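Local coordinates for protein LigF (Sphingobium sp. SYK-6, PDB 4XT0), which is a glutathione-binding beta-etherase of the glutathione S-transferase superfamily that cleaves beta-aryl ether bonds during bacterial lignin degradation, at residues Arg100-Trp105 / Asp186-Thr191. Numbering follows the deposited sequence.
Sequences RVWTKW and DYLVDT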
ATOM      1  N   ARG A 100       9.204   4.571   4.515  1.00 12.35           N
ATOM      2  CA  ARG A 100       7.948   4.388   3.785  1.00 17.03           C
ATOM      3  C   ARG A 100       7.928   3.087   3.015  1.00 16.24           C
ATOM      4  O   ARG A 100       6.858   2.516   2.834  1.00 15.66           O
ATOM      5  CB  ARG A 100       7.676   5.557   2.810  1.00 16.09           C
ATOM      6  CG  ARG A 100       7.475   6.885   3.511  1.00 13.90           C
ATOM      7  CD  ARG A 100       6.872   7.991   2.593  1.00 14.06           C
ATOM      8  NE  ARG A 100       6.481   9.084   3.487  1.00 14.37           N
ATOM      9  CZ  ARG A 100       7.036  10.289   3.507  1.00 14.99           C
ATOM     10  NH1 ARG A 100       7.976  10.610   2.624  1.00 11.47           N
ATOM     11  NH2 ARG A 100       6.628  11.180   4.403  1.00 11.82           N
ATOM     12  N   VAL A 101       9.091   2.623   2.544  1.00 12.77           N
ATOM     13  CA  VAL A 101       9.154   1.319   1.888  1.00 14.05           C
ATOM     14  C   VAL A 101       8.683   0.258   2.896  1.00 17.69           C
ATOM     15  O   VAL A 101       7.911  -0.635   2.548  1.00 19.91           O
ATOM     16  CB  VAL A 101      10.572   0.989   1.360  1.00 15.42           C
ATOM     17  CG1 VAL A 101      10.638  -0.463   0.847  1.00 18.74           C
ATOM     18  CG2 VAL A 101      10.956   1.951   0.225  1.00 14.92           C
ATOM     19  N   TRP A 102       9.120   0.376   4.151  1.00 15.71           N
ATOM     20  CA  TRP A 102       8.672  -0.552   5.200  1.00 15.26           C
ATOM     21  C   TRP A 102       7.196  -0.420   5.519  1.00 15.81           C
ATOM     22  O   TRP A 102       6.521  -1.428   5.743  1.00 17.87           O
ATOM     23  CB  TRP A 102       9.463  -0.352   6.511  1.00 14.74           C
ATOM     24  CG  TRP A 102      10.800  -1.022   6.512  1.00 16.37           C
ATOM     25  CD1 TRP A 102      12.014  -0.414   6.455  1.00 15.60           C
ATOM     26  CD2 TRP A 102      11.045  -2.427   6.567  1.00 18.83           C
ATOM     27  NE1 TRP A 102      13.011  -1.351   6.473  1.00 17.97           N
ATOM     28  CE2 TRP A 102      12.451  -2.598   6.530  1.00 23.46           C
ATOM     29  CE3 TRP A 102      10.233  -3.564   6.638  1.00 16.76           C
ATOM     30  CZ2 TRP A 102      13.053  -3.856   6.575  1.00 25.68           C
ATOM     31  CZ3 TRP A 102      10.835  -4.817   6.678  1.00 23.60           C
ATOM     32  CH2 TRP A 102      12.231  -4.950   6.649  1.00 27.28           C
ATOM     33  N   THR A 103       6.697   0.817   5.617  1.00 14.38           N
ATOM     34  CA  THR A 103       5.323   0.984   6.073  1.00 15.99           C
ATOM     35  C   THR A 103       4.356   0.552   4.968  1.00 17.06           C
ATOM     36  O   THR A 103       3.323  -0.041   5.246  1.00 16.47           O
ATOM     37  CB  THR A 103       5.016   2.442   6.545  1.00 17.65           C
ATOM     38  OG1 THR A 103       5.213   3.383   5.483  1.00 15.04           O
ATOM     39  CG2 THR A 103       5.893   2.824   7.761  1.00 13.43           C
ATOM     40  N   LYS A 104       4.687   0.826   3.713  1.00 15.06           N
ATOM     41  CA  LYS A 104       3.795   0.428   2.635  1.00 14.71           C
ATOM     42  C   LYS A 104       3.880  -1.089   2.424  1.00 22.77           C
ATOM     43  O   LYS A 104       2.914  -1.714   1.997  1.00 19.09           O
ATOM     44  CB  LYS A 104       4.113   1.197   1.345  1.00 14.48           C
ATOM     45  CG  LYS A 104       5.329   0.669   0.555  1.00 19.63           C
ATOM     46  CD  LYS A 104       5.794   1.748  -0.443  1.00 22.49           C
ATOM     47  CE  LYS A 104       4.710   2.076  -1.489  1.00 17.18           C
ATOM     48  NZ  LYS A 104       4.536   0.913  -2.461  1.00 18.34           N
ATOM     49  N   TRP A 105       5.016  -1.690   2.763  1.00 15.38           N
ATOM     50  CA  TRP A 105       5.133  -3.139   2.686  1.00 20.08           C
ATOM     51  C   TRP A 105       4.227  -3.816   3.723  1.00 17.33           C
ATOM     52  O   TRP A 105       3.689  -4.884   3.475  1.00 22.14           O
ATOM     53  CB  TRP A 105       6.580  -3.568   2.880  1.00 16.86           C
ATOM     54  CG  TRP A 105       6.799  -5.039   2.868  1.00 20.61           C
ATOM     55  CD1 TRP A 105       6.848  -5.863   1.780  1.00 25.41           C
ATOM     56  CD2 TRP A 105       7.052  -5.852   4.011  1.00 23.01           C
ATOM     57  NE1 TRP A 105       7.105  -7.156   2.181  1.00 24.43           N
ATOM     58  CE2 TRP A 105       7.240  -7.177   3.546  1.00 26.59           C
ATOM     59  CE3 TRP A 105       7.135  -5.604   5.385  1.00 18.01           C
ATOM     60  CZ2 TRP A 105       7.495  -8.243   4.409  1.00 28.01           C
ATOM     61  CZ3 TRP A 105       7.400  -6.664   6.242  1.00 20.27           C
ATOM     62  CH2 TRP A 105       7.577  -7.967   5.747  1.00 29.09           C
ATOM     63  N   ASP A 186      19.213  -2.602  15.332  1.00 30.27           N
ATOM     64  CA  ASP A 186      18.196  -2.555  16.388  1.00 24.93           C
ATOM     65  C   ASP A 186      16.805  -2.197  15.877  1.00 25.96           C
ATOM     66  O   ASP A 186      15.805  -2.627  16.445  1.00 31.45           O
ATOM     67  CB  ASP A 186      18.582  -1.552  17.481  1.00 27.76           C
ATOM     68  CG  ASP A 186      19.678  -2.072  18.415  1.00 45.59           C
ATOM     69  OD1 ASP A 186      20.030  -3.271  18.343  1.00 38.74           O
ATOM     70  OD2 ASP A 186      20.183  -1.261  19.226  1.00 46.10           O
ATOM     71  N   TYR A 187      16.739  -1.401  14.819  1.00 23.19           N
ATOM     72  CA  TYR A 187      15.453  -0.948  14.294  1.00 22.52           C
ATOM     73  C   TYR A 187      15.457  -1.052  12.780  1.00 24.54           C
ATOM     74  O   TYR A 187      16.516  -1.184  12.174  1.00 21.92           O
ATOM     75  CB  TYR A 187      15.158   0.492  14.745  1.00 22.33           C
ATOM     76  CG  TYR A 187      14.972   0.643  16.251  1.00 28.11           C
ATOM     77  CD1 TYR A 187      13.793   0.239  16.865  1.00 24.24           C
ATOM     78  CD2 TYR A 187      15.963   1.204  17.048  1.00 28.16           C
ATOM     79  CE1 TYR A 187      13.606   0.376  18.223  1.00 29.80           C
ATOM     80  CE2 TYR A 187      15.782   1.344  18.430  1.00 35.82           C
ATOM     81  CZ  TYR A 187      14.596   0.931  19.005  1.00 41.33           C
ATOM     82  OH  TYR A 187      14.384   1.056  20.366  1.00 55.41           O
ATOM     83  N   LEU A 188      14.285  -0.969  12.152  1.00 22.99           N
ATOM     84  CA  LEU A 188      14.213  -1.285  10.725  1.00 18.23           C
ATOM     85  C   LEU A 188      15.009  -0.286   9.857  1.00 25.54           C
ATOM     86  O   LEU A 188      15.656  -0.698   8.896  1.00 25.12           O
ATOM     87  CB  LEU A 188      12.755  -1.375  10.273  1.00 15.60           C
ATOM     88  CG  LEU A 188      12.063  -2.614  10.859  1.00 18.80           C
ATOM     89  CD1 LEU A 188      10.557  -2.586  10.634  1.00 20.19           C
ATOM     90  CD2 LEU A 188      12.670  -3.902  10.297  1.00 20.28           C
ATOM     91  N   VAL A 189      14.987   1.000  10.212  1.00 17.76           N
ATOM     92  CA  VAL A 189      15.836   2.013   9.544  1.00 15.26           C
ATOM     93  C   VAL A 189      16.943   2.419  10.517  1.00 19.42           C
ATOM     94  O   VAL A 189      16.669   2.660  11.696  1.00 20.95           O
ATOM     95  CB  VAL A 189      15.013   3.260   9.116  1.00 17.12           C
ATOM     96  CG1 VAL A 189      15.864   4.239   8.268  1.00 14.84           C
ATOM     97  CG2 VAL A 189      13.743   2.819   8.351  1.00 19.32           C
ATOM     98  N   ASP A 190      18.183   2.514  10.041  1.00 20.28           N
ATOM     99  CA  ASP A 190      19.319   2.571  10.964  1.00 27.94           C
ATOM    100  C   ASP A 190      19.475   3.930  11.652  1.00 24.91           C
ATOM    101  O   ASP A 190      20.355   4.105  12.483  1.00 24.40           O
ATOM    102  CB  ASP A 190      20.637   2.168  10.261  1.00 32.00           C
ATOM    103  CG  ASP A 190      20.997   3.052   9.051  1.00 36.28           C
ATOM    104  OD1 ASP A 190      20.465   4.174   8.901  1.00 28.97           O
ATOM    105  OD2 ASP A 190      21.875   2.619   8.266  1.00 40.50           O
ATOM    106  N   THR A 191      18.614   4.884  11.308  1.00 21.17           N
ATOM    107  CA  THR A 191      18.550   6.156  12.038  1.00 25.79           C
ATOM    108  C   THR A 191      17.776   6.000  13.354  1.00 31.88           C
ATOM    109  O   THR A 191      17.699   6.934  14.158  1.00 26.29           O
ATOM    110  CB  THR A 191      17.877   7.269  11.207  1.00 18.54           C
ATOM    111  OG1 THR A 191      16.738   6.726  10.522  1.00 23.28           O
ATOM    112  CG2 THR A 191      18.859   7.837  10.189  1.00 22.14           C
TER
HETATM  113  O   HOH W   1      15.871  -0.831   6.455  1.00 24.89           O
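One water is held between the indole nitrogen of W102 and the backbone carbonyl of L188: W102 NE1 donates to it over 2.9 Å, and the water appears to donate in turn to L188 O, at a separation of 2.5 Å from that oxygen that is suspiciously short and best read with caution. NE1 and L188 O are themselves 3.6 Å apart and make no direct hydrogen bond, so the water is what satisfies the buried indole N-H. It lies in the plane of the ring, at its edge, while apolar packing takes over one face. There the leucine spans both rings of the indole. L188 CB lies 3.8 Å from W102 NE1, and methyl CD2 makes a CH-pi contact 3.8 Å from the centroid of the six-membered ring, 15° off its normal. V189 adds a looser, oblique touch, CG2 reaching 4.1 Å from W102 CD1. With CG opposite its own carbonyl carbon (chi1 -81°), W102 extends from the helix toward the loop. Replacing W102 with an alanine would take the indole donor from the water and is likely to open a gap beside the methyls of L188. The example illustrates how one tryptophan can join a loop to a helix by polar edge and apolar face together. In the GST C-terminal domain it links helix 93-121 to the loop connecting helices 161-182 and 195-204: W102 also packs on L178 and T181 of helix 161-182 and on A196 of helix 195-204, while D197 OD1 accepts the backbone N-H of L188.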